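Local coordinates for hypothetical protein (Bacteroides thetaiotaomicron, PDB 2OBB), which is of unknown function but binds a magnesium ion and is probably a hydrolase of the HAD type, at residues V8-T13 / E59-R64; H17-I22 / G51-E56; L35-K40 / R64-Y69. All blocks are in the same frame, centred on the assembly; numbering follows the deposited sequence.

Interaction 1: V8-T13 / E59-R64. With MG (magnesium ion), chain B.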
loop_
_atom_site.group_PDB
_atom_site.type_symbol
_atom_site.label_atom_id
_atom_site.label_comp_id
_atom_site.label_asym_id
_atom_site.label_seq_id
_atom_site.Cartn_x
_atom_site.Cartn_y
_atom_site.Cartn_z
ATOM N N VAL A 8 1.777 7.817 -3.261
ATOM C CA VAL A 8 0.481 8.338 -2.845
ATOM C C VAL A 8 -0.614 7.944 -3.818
ATOM O O VAL A 8 -0.544 8.227 -5.031
ATOM C CB VAL A 8 0.477 9.889 -2.637
ATOM C CG1 VAL A 8 -0.821 10.350 -1.855
ATOM C CG2 VAL A 8 1.736 10.334 -1.898
ATOM N N ASP A 9 -1.645 7.310 -3.278
ATOM C CA ASP A 9 -2.794 6.941 -4.084
ATOM C C ASP A 9 -3.563 8.203 -4.473
ATOM O O ASP A 9 -3.375 9.256 -3.871
ATOM C CB ASP A 9 -3.659 5.979 -3.301
ATOM C CG ASP A 9 -4.927 5.631 -4.008
ATOM O OD1 ASP A 9 -4.851 5.185 -5.157
ATOM O OD2 ASP A 9 -6.012 5.767 -3.400
ATOM N N PHE A 10 -4.412 8.110 -5.491
ATOM C CA PHE A 10 -5.190 9.257 -5.862
ATOM C C PHE A 10 -6.627 9.179 -5.338
ATOM O O PHE A 10 -6.972 9.926 -4.395
ATOM C CB PHE A 10 -5.151 9.480 -7.374
ATOM C CG PHE A 10 -5.828 10.747 -7.817
ATOM C CD1 PHE A 10 -5.327 11.996 -7.436
ATOM C CD2 PHE A 10 -6.950 10.702 -8.645
ATOM C CE1 PHE A 10 -5.942 13.190 -7.869
ATOM C CE2 PHE A 10 -7.577 11.901 -9.080
ATOM C CZ PHE A 10 -7.069 13.136 -8.689
ATOM N N ASP A 11 -7.458 8.301 -5.929
ATOM C CA ASP A 11 -8.876 8.241 -5.560
ATOM C C ASP A 11 -9.131 7.697 -4.150
ATOM O O ASP A 11 -8.699 6.581 -3.799
ATOM C CB ASP A 11 -9.686 7.432 -6.567
ATOM C CG ASP A 11 -9.467 7.885 -7.992
ATOM O OD1 ASP A 11 -10.101 8.873 -8.425
ATOM O OD2 ASP A 11 -8.656 7.237 -8.684
ATOM N N GLY A 12 -9.848 8.487 -3.352
ATOM C CA GLY A 12 -10.129 8.139 -1.965
ATOM C C GLY A 12 -9.025 8.595 -1.022
ATOM O O GLY A 12 -9.165 8.490 0.192
ATOM N N THR A 13 -7.925 9.090 -1.591
ATOM C CA THR A 13 -6.756 9.486 -0.831
ATOM C C THR A 13 -6.476 10.983 -0.923
ATOM O O THR A 13 -6.339 11.643 0.092
ATOM C CB THR A 13 -5.498 8.703 -1.291
ATOM O OG1 THR A 13 -5.758 7.302 -1.194
ATOM C CG2 THR A 13 -4.266 9.043 -0.427
ATOM N N GLU A 59 -2.989 16.386 -14.236
ATOM C CA GLU A 59 -3.290 17.789 -14.507
ATOM C C GLU A 59 -4.075 18.428 -13.362
ATOM O O GLU A 59 -3.835 19.584 -13.012
ATOM C CB GLU A 59 -3.989 17.996 -15.858
ATOM C CG GLU A 59 -3.073 18.603 -16.926
ATOM C CD GLU A 59 -2.765 20.092 -16.711
ATOM O OE1 GLU A 59 -3.475 20.770 -15.935
ATOM O OE2 GLU A 59 -1.808 20.595 -17.339
ATOM N N TRP A 60 -5.000 17.673 -12.780
ATOM C CA TRP A 60 -5.753 18.162 -11.638
ATOM C C TRP A 60 -4.772 18.526 -10.503
ATOM O O TRP A 60 -4.926 19.560 -9.836
ATOM C CB TRP A 60 -6.766 17.092 -11.195
ATOM C CG TRP A 60 -7.637 17.508 -10.063
ATOM C CD1 TRP A 60 -8.908 18.022 -10.137
ATOM C CD2 TRP A 60 -7.287 17.488 -8.665
ATOM N NE1 TRP A 60 -9.373 18.318 -8.862
ATOM C CE2 TRP A 60 -8.401 17.993 -7.944
ATOM C CE3 TRP A 60 -6.141 17.116 -7.965
ATOM C CZ2 TRP A 60 -8.402 18.115 -6.543
ATOM C CZ3 TRP A 60 -6.143 17.219 -6.551
ATOM C CH2 TRP A 60 -7.268 17.730 -5.867
ATOM N N CYS A 61 -3.748 17.697 -10.307
ATOM C CA CYS A 61 -2.736 18.009 -9.297
ATOM C C CYS A 61 -1.858 19.181 -9.692
ATOM O O CYS A 61 -1.612 20.072 -8.871
ATOM C CB CYS A 61 -1.875 16.799 -8.968
ATOM S SG CYS A 61 -2.815 15.498 -8.166
ATOM N N ARG A 62 -1.376 19.175 -10.937
ATOM C CA ARG A 62 -0.534 20.257 -11.465
ATOM C C ARG A 62 -1.200 21.624 -11.279
ATOM O O ARG A 62 -0.555 22.587 -10.866
ATOM C CB ARG A 62 -0.246 20.009 -12.944
ATOM C CG ARG A 62 0.519 21.128 -13.624
ATOM C CD ARG A 62 0.885 20.819 -15.085
ATOM N NE ARG A 62 1.682 19.589 -15.197
ATOM C CZ ARG A 62 1.275 18.462 -15.795
ATOM N NH1 ARG A 62 2.101 17.416 -15.819
ATOM N NH2 ARG A 62 0.065 18.375 -16.384
ATOM N N ALA A 63 -2.500 21.691 -11.564
ATOM C CA ALA A 63 -3.264 22.939 -11.454
ATOM C C ALA A 63 -3.329 23.501 -10.029
ATOM O O ALA A 63 -3.631 24.671 -9.830
ATOM C CB ALA A 63 -4.656 22.743 -12.012
ATOM N N ARG A 64 -3.054 22.650 -9.046
ATOM C CA ARG A 64 -3.024 23.040 -7.647
ATOM C C ARG A 64 -1.575 23.148 -7.180
ATOM O O ARG A 64 -1.276 23.231 -5.983
ATOM C CB ARG A 64 -3.829 22.034 -6.824
ATOM C CG ARG A 64 -5.339 22.314 -6.878
ATOM C CD ARG A 64 -6.223 21.080 -6.772
ATOM N NE ARG A 64 -7.611 21.409 -7.107
ATOM C CZ ARG A 64 -8.128 21.352 -8.339
ATOM N NH1 ARG A 64 -7.383 20.955 -9.370
ATOM N NH2 ARG A 64 -9.393 21.694 -8.555
HETATM MG MG MG B . -7.921 4.899 -3.397
HETATM O O HOH W 1 -7.770 4.277 -5.310
HETATM O O HOH W 2 -6.693 3.183 -3.121
HETATM O O HOH W 3 -9.799 3.968 -3.104
#
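F10 and W60 meet as an offset edge-to-face pair: the edge of the phenylalanine ring is turned to one face of the indole, near its rim. The planes stand at 73° and the F10 centroid lies 5.8 Å from that of the six-membered indole ring. The closest carbons are F10 CE1 and W60 CE3, 3.9 Å apart. On the opposite indole face lies the guanidinium of R64, held there by a bond of 2.9 Å from R64 NH1 to W60 O, so the indole is sandwiched between ring and cation.

A sulfur-aromatic contact completes the join. C61 SG approaches F10 CE1 obliquely at 3.9 Å.

Metal bonds occupy the other side of the 8-13 segment. Magnesium is bound by D9 OD2 at 2.1 Å, D11 O at 1.9 Å, three waters and D97. With CG anti to the backbone N (chi1 175°), D9 extends to the metal, and T13 OG1 donates to the anti lone pair of D9 OD2 over 2.7 Å. That oxygen therefore serves metal and hydroxyl together, while D9 OD1 accepts from a metal-bound water and pairs with K88 of the second subunit. D9, D11 and T13 fit the DxDx(T/V) motif, consistent with a HAD-type phosphohydrolase site.

The metal loop thus leaves strand 5-8 and sends F10 back against the C-terminal part of helix 51-62, with V30 of helix 29-38 also touching W60.

Interaction 2: H17-I22 / G51-E56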
loop_
_atom_site.group_PDB
_atom_site.type_symbol
_atom_site.label_atom_id
_atom_site.label_comp_id
_atom_site.label_asym_id
_atom_site.label_seq_id
_atom_site.Cartn_x
_atom_site.Cartn_y
_atom_site.Cartn_z
ATOM N N HIS A 17 -13.558 9.573 -3.673
ATOM C CA HIS A 17 -13.548 8.536 -4.699
ATOM C C HIS A 17 -14.732 8.693 -5.642
ATOM O O HIS A 17 -15.835 8.293 -5.307
ATOM C CB HIS A 17 -13.604 7.156 -4.039
ATOM C CG HIS A 17 -13.117 6.045 -4.911
ATOM N ND1 HIS A 17 -12.670 4.841 -4.396
ATOM C CD2 HIS A 17 -12.971 5.962 -6.256
ATOM C CE1 HIS A 17 -12.288 4.058 -5.391
ATOM N NE2 HIS A 17 -12.462 4.714 -6.527
ATOM N N ARG A 18 -14.510 9.276 -6.811
ATOM C CA ARG A 18 -15.575 9.411 -7.791
ATOM C C ARG A 18 -15.201 8.845 -9.171
ATOM O O ARG A 18 -15.795 9.226 -10.190
ATOM C CB ARG A 18 -16.001 10.880 -7.904
ATOM C CG ARG A 18 -16.657 11.444 -6.680
ATOM C CD ARG A 18 -17.966 10.728 -6.352
ATOM N NE ARG A 18 -18.636 11.348 -5.205
ATOM C CZ ARG A 18 -18.281 11.169 -3.928
ATOM N NH1 ARG A 18 -18.953 11.805 -2.976
ATOM N NH2 ARG A 18 -17.267 10.359 -3.595
ATOM N N TYR A 19 -14.232 7.929 -9.188
ATOM C CA TYR A 19 -13.700 7.325 -10.412
ATOM C C TYR A 19 -14.800 6.750 -11.278
ATOM O O TYR A 19 -15.669 6.063 -10.743
ATOM C CB TYR A 19 -12.778 6.194 -10.030
ATOM C CG TYR A 19 -12.117 5.479 -11.177
ATOM C CD1 TYR A 19 -12.781 4.468 -11.884
ATOM C CD2 TYR A 19 -10.802 5.771 -11.520
ATOM C CE1 TYR A 19 -12.146 3.788 -12.935
ATOM C CE2 TYR A 19 -10.156 5.104 -12.543
ATOM C CZ TYR A 19 -10.821 4.112 -13.252
ATOM O OH TYR A 19 -10.146 3.463 -14.267
ATOM N N PRO A 20 -14.743 6.954 -12.618
ATOM C CA PRO A 20 -13.724 7.586 -13.483
ATOM C C PRO A 20 -13.610 9.112 -13.367
ATOM O O PRO A 20 -12.699 9.701 -13.948
ATOM C CB PRO A 20 -14.198 7.222 -14.906
ATOM C CG PRO A 20 -15.666 7.049 -14.773
ATOM C CD PRO A 20 -15.881 6.437 -13.411
ATOM N N ARG A 21 -14.524 9.749 -12.642
ATOM C CA ARG A 21 -14.475 11.198 -12.441
ATOM C C ARG A 21 -13.525 11.530 -11.295
ATOM O O ARG A 21 -12.975 10.620 -10.657
ATOM C CB ARG A 21 -15.878 11.719 -12.168
ATOM C CG ARG A 21 -16.869 11.320 -13.265
ATOM C CD ARG A 21 -18.320 11.648 -12.908
ATOM N NE ARG A 21 -18.524 13.095 -12.741
ATOM C CZ ARG A 21 -18.590 13.735 -11.563
ATOM N NH1 ARG A 21 -18.498 13.060 -10.406
ATOM N NH2 ARG A 21 -18.761 15.063 -11.544
ATOM N N ILE A 22 -13.307 12.824 -11.046
ATOM C CA ILE A 22 -12.430 13.252 -9.960
ATOM C C ILE A 22 -13.266 13.895 -8.860
ATOM O O ILE A 22 -14.066 14.767 -9.131
ATOM C CB ILE A 22 -11.340 14.225 -10.428
ATOM C CG1 ILE A 22 -10.499 13.596 -11.545
ATOM C CG2 ILE A 22 -10.436 14.596 -9.250
ATOM C CD1 ILE A 22 -9.511 14.565 -12.240
ATOM N N GLY A 51 -3.165 5.955 -18.818
ATOM C CA GLY A 51 -3.633 6.691 -19.999
ATOM C C GLY A 51 -4.267 8.012 -19.623
ATOM O O GLY A 51 -3.823 8.669 -18.660
ATOM N N GLU A 52 -5.306 8.414 -20.353
ATOM C CA GLU A 52 -5.914 9.735 -20.146
ATOM C C GLU A 52 -6.570 9.941 -18.766
ATOM O O GLU A 52 -6.709 11.085 -18.321
ATOM C CB GLU A 52 -6.865 10.108 -21.293
ATOM C CG GLU A 52 -6.161 10.689 -22.552
ATOM C CD GLU A 52 -5.796 12.182 -22.426
ATOM O OE1 GLU A 52 -6.542 13.024 -22.965
ATOM O OE2 GLU A 52 -4.771 12.520 -21.795
ATOM N N LEU A 53 -6.952 8.858 -18.089
ATOM C CA LEU A 53 -7.441 8.969 -16.708
ATOM C C LEU A 53 -6.326 9.297 -15.711
ATOM O O LEU A 53 -6.548 10.017 -14.734
ATOM C CB LEU A 53 -8.192 7.710 -16.284
ATOM C CG LEU A 53 -9.572 7.541 -16.922
ATOM C CD1 LEU A 53 -10.195 6.210 -16.496
ATOM C CD2 LEU A 53 -10.491 8.726 -16.593
ATOM N N LEU A 54 -5.132 8.766 -15.964
ATOM C CA LEU A 54 -3.949 9.187 -15.238
ATOM C C LEU A 54 -3.647 10.652 -15.529
ATOM O O LEU A 54 -3.449 11.449 -14.607
ATOM C CB LEU A 54 -2.732 8.324 -15.598
ATOM C CG LEU A 54 -1.473 8.479 -14.709
ATOM C CD1 LEU A 54 -1.755 8.188 -13.202
ATOM C CD2 LEU A 54 -0.306 7.613 -15.246
ATOM N N ASP A 55 -3.603 10.996 -16.816
ATOM C CA ASP A 55 -3.324 12.359 -17.235
ATOM C C ASP A 55 -4.268 13.321 -16.531
ATOM O O ASP A 55 -3.837 14.335 -15.998
ATOM C CB ASP A 55 -3.445 12.498 -18.759
ATOM C CG ASP A 55 -2.326 11.761 -19.515
ATOM O OD1 ASP A 55 -1.231 11.560 -18.912
ATOM O OD2 ASP A 55 -2.541 11.386 -20.708
ATOM N N GLU A 56 -5.553 12.986 -16.505
ATOM C CA GLU A 56 -6.529 13.798 -15.788
ATOM C C GLU A 56 -6.174 13.965 -14.292
ATOM O O GLU A 56 -6.271 15.081 -13.753
ATOM C CB GLU A 56 -7.949 13.278 -16.032
ATOM C CG GLU A 56 -8.478 13.701 -17.423
ATOM C CD GLU A 56 -9.757 12.987 -17.855
ATOM O OE1 GLU A 56 -10.408 12.355 -16.992
ATOM O OE2 GLU A 56 -10.112 13.057 -19.070
HETATM O O HOH W 4 -10.871 11.487 -14.343
#
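Y19 points its ring at L53 because CG is anti to the backbone N (chi1 -179°), while L53, with CG anti to its carbonyl carbon (chi1 -73°), spreads both methyl groups over the 17-22 loop. The two side chains cross at about a right angle. L53 CD1 sits 3.5 Å from Y19 OH and 3.9 Å from Y19 CZ, touching the phenol end of the ring obliquely. The other branch, L53 CD2, lies 3.6 Å from P20 O, with the proline ring nearby; a cis peptide joins Y19 to P20 and turns the chain here.

I22 reaches the helix one turn further on. Its CD1 methyl rests 3.6 Å from E56 O, against the backbone rather than the carboxylate.

No direct hydrogen bond spans the two segments, but one water bridges them. It donates to P20 O at 2.6 Å and to E56 OE1 at 2.8 Å, tying the loop carbonyl to the glutamate at the protein surface. R49 adds a bond to L53 O and a weak one to R21 O.

The loop that continues from D9 and D11 thereby lies against the N-terminal half of helix 51-62 beside the magnesium site, the Y19 side chain about 8 Å from the ion, a placement consistent with the wall of a HAD-type active site.

Interaction 3: L35-K40 / R64-Y69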
loop_
_atom_site.group_PDB
_atom_site.type_symbol
_atom_site.label_atom_id
_atom_site.label_comp_id
_atom_site.label_asym_id
_atom_site.label_seq_id
_atom_site.Cartn_x
_atom_site.Cartn_y
_atom_site.Cartn_z
ATOM N N LEU A 35 3.818 20.395 1.577
ATOM C CA LEU A 35 4.645 20.543 2.763
ATOM C C LEU A 35 5.666 19.410 2.824
ATOM O O LEU A 35 6.806 19.664 3.138
ATOM C CB LEU A 35 3.806 20.619 4.039
ATOM C CG LEU A 35 4.517 20.870 5.366
ATOM C CD1 LEU A 35 5.547 22.018 5.283
ATOM C CD2 LEU A 35 3.445 21.196 6.393
ATOM N N LEU A 36 5.264 18.176 2.508
ATOM C CA LEU A 36 6.200 17.020 2.529
ATOM C C LEU A 36 7.372 17.142 1.531
ATOM O O LEU A 36 8.513 16.841 1.861
ATOM C CB LEU A 36 5.446 15.687 2.332
ATOM C CG LEU A 36 4.561 15.239 3.517
ATOM C CD1 LEU A 36 3.655 14.077 3.139
ATOM C CD2 LEU A 36 5.381 14.909 4.786
ATOM N N GLN A 37 7.057 17.570 0.309
ATOM C CA GLN A 37 8.055 17.968 -0.687
ATOM C C GLN A 37 9.021 19.045 -0.206
ATOM O O GLN A 37 10.223 18.935 -0.458
ATOM C CB GLN A 37 7.383 18.490 -1.946
ATOM C CG GLN A 37 6.647 17.473 -2.678
ATOM C CD GLN A 37 6.109 18.029 -3.971
ATOM O OE1 GLN A 37 5.756 19.208 -4.037
ATOM N NE2 GLN A 37 6.054 17.185 -5.019
ATOM N N GLN A 38 8.494 20.074 0.465
ATOM C CA GLN A 38 9.325 21.121 1.070
ATOM C C GLN A 38 10.336 20.480 2.004
ATOM O O GLN A 38 11.469 20.942 2.113
ATOM C CB GLN A 38 8.486 22.126 1.876
ATOM C CG GLN A 38 9.120 23.510 2.010
ATOM C CD GLN A 38 9.247 24.014 3.459
ATOM O OE1 GLN A 38 10.065 24.893 3.735
ATOM N NE2 GLN A 38 8.451 23.463 4.374
ATOM N N GLU A 39 9.917 19.411 2.671
ATOM C CA GLU A 39 10.785 18.713 3.627
ATOM C C GLU A 39 11.702 17.708 2.926
ATOM O O GLU A 39 12.382 16.937 3.586
ATOM C CB GLU A 39 9.960 18.009 4.710
ATOM C CG GLU A 39 8.731 18.808 5.152
ATOM C CD GLU A 39 8.685 19.091 6.647
ATOM O OE1 GLU A 39 9.727 18.916 7.344
ATOM O OE2 GLU A 39 7.607 19.526 7.113
ATOM N N LYS A 40 11.681 17.728 1.589
ATOM C CA LYS A 40 12.589 16.964 0.712
ATOM C C LYS A 40 12.172 15.519 0.420
ATOM O O LYS A 40 12.979 14.740 -0.092
ATOM C CB LYS A 40 14.043 16.992 1.220
ATOM C CG LYS A 40 14.623 18.378 1.459
ATOM C CD LYS A 40 14.397 19.368 0.312
ATOM C CE LYS A 40 15.070 20.706 0.683
ATOM N NZ LYS A 40 14.557 21.849 -0.120
ATOM N N ARG A 64 -3.054 22.650 -9.046
ATOM C CA ARG A 64 -3.024 23.040 -7.647
ATOM C C ARG A 64 -1.575 23.148 -7.180
ATOM O O ARG A 64 -1.276 23.231 -5.983
ATOM C CB ARG A 64 -3.829 22.034 -6.824
ATOM C CG ARG A 64 -5.339 22.314 -6.878
ATOM C CD ARG A 64 -6.223 21.080 -6.772
ATOM N NE ARG A 64 -7.611 21.409 -7.107
ATOM C CZ ARG A 64 -8.128 21.352 -8.339
ATOM N NH1 ARG A 64 -7.383 20.955 -9.370
ATOM N NH2 ARG A 64 -9.393 21.694 -8.555
ATOM N N GLY A 65 -0.670 23.166 -8.152
ATOM C CA GLY A 65 0.752 23.294 -7.881
ATOM C C GLY A 65 1.357 22.078 -7.228
ATOM O O GLY A 65 2.355 22.198 -6.508
ATOM N N LEU A 66 0.744 20.911 -7.453
ATOM C CA LEU A 66 1.310 19.642 -6.984
ATOM C C LEU A 66 1.823 18.829 -8.167
ATOM O O LEU A 66 1.047 18.408 -9.049
ATOM C CB LEU A 66 0.310 18.834 -6.128
ATOM C CG LEU A 66 0.646 17.382 -5.769
ATOM C CD1 LEU A 66 1.982 17.242 -4.982
ATOM C CD2 LEU A 66 -0.529 16.710 -5.016
ATOM N N GLU A 67 3.139 18.623 -8.163
ATOM C CA GLU A 67 3.849 17.930 -9.234
ATOM C C GLU A 67 4.649 16.797 -8.644
ATOM O O GLU A 67 5.291 16.963 -7.593
ATOM C CB GLU A 67 4.763 18.910 -9.973
ATOM C CG GLU A 67 4.524 18.920 -11.463
ATOM C CD GLU A 67 4.841 20.264 -12.130
ATOM O OE1 GLU A 67 5.933 20.856 -11.882
ATOM O OE2 GLU A 67 3.987 20.727 -12.929
ATOM N N PHE A 68 4.595 15.641 -9.311
ATOM C CA PHE A 68 5.153 14.404 -8.782
ATOM C C PHE A 68 6.578 14.124 -9.245
ATOM O O PHE A 68 6.940 14.454 -10.376
ATOM C CB PHE A 68 4.217 13.225 -9.092
ATOM C CG PHE A 68 2.927 13.309 -8.351
ATOM C CD1 PHE A 68 2.872 12.972 -7.000
ATOM C CD2 PHE A 68 1.782 13.793 -8.975
ATOM C CE1 PHE A 68 1.686 13.097 -6.304
ATOM C CE2 PHE A 68 0.595 13.925 -8.282
ATOM C CZ PHE A 68 0.551 13.574 -6.955
ATOM N N TYR A 69 7.382 13.517 -8.368
ATOM C CA TYR A 69 8.688 13.008 -8.795
ATOM C C TYR A 69 8.487 12.083 -9.972
ATOM O O TYR A 69 9.296 12.091 -10.900
ATOM C CB TYR A 69 9.421 12.235 -7.699
ATOM C CG TYR A 69 10.764 11.662 -8.140
ATOM C CD1 TYR A 69 11.867 12.490 -8.398
ATOM C CD2 TYR A 69 10.933 10.297 -8.291
ATOM C CE1 TYR A 69 13.109 11.950 -8.807
ATOM C CE2 TYR A 69 12.152 9.752 -8.688
ATOM C CZ TYR A 69 13.233 10.577 -8.939
ATOM O OH TYR A 69 14.421 10.003 -9.326
HETATM O O HOH W 5 4.671 20.194 -6.308
#
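Q37 reaches from helix 29-38 to the backbone of the 64-69 loop, and its carboxamide does nearly all the work. The direct hydrogen bond runs from Q37 NE2 to E67 O, 2.7 Å long with an N-H...O angle of 143°. The donor comes in nearly along the C=O axis, and E67 O lies in the plane of the amide. Beyond CG the side chain is extended (chi2 -175°), which carries the amide from the helix to the loop backbone.

A water uses the other end of the same amide. It donates to Q37 OE1 at 2.7 Å and to G65 O at 3.1 Å, and accepts from E67 N at 2.9 Å. Direct bond and water together fix the amide's rotation, since swapping its N and O would set an oxygen against E67 O. An alanine at this position is likely to leave E67 O without its donor and the bridging water short of one acceptor.

Van der Waals contact is slight: the L66 CD1 methyl comes within 4.1 Å of Q37 NE2, while the leucine side chain also packs on L33 and V30 of the same helix and on L43.

Each segment contributes to a helix-capping turn. K40, with positive phi, is the C-prime residue of a Schellman motif closing helix 29-38, and G65 plays the same role for helix 51-62, whose chain then runs toward strand 70-71 of a parallel, Rossmann-like alpha/beta sheet.

How the interactions relate
Along the chain the segments come in the order 8-13, 17-22, 35-40, 51-56, 59-64 and 64-69, so interaction 2 falls wholly within the span of interaction 1, while interaction 3 crosses both. Helix 51-62 is common to interactions 1 and 2, whose centres are 9 Å apart and which touch where I22 packs on F10 and W60. Interaction 3 shares R64 with interaction 1, 12 Å away between centres; F68 also packs on C61. Interactions 2 and 3 lie about 20 Å apart between centres without touching. The contacts thus link the magnesium-site loop through helix 51-62 to helix 29-38 and the turn leading into strand 70-71, outermost of the sheet within this chain.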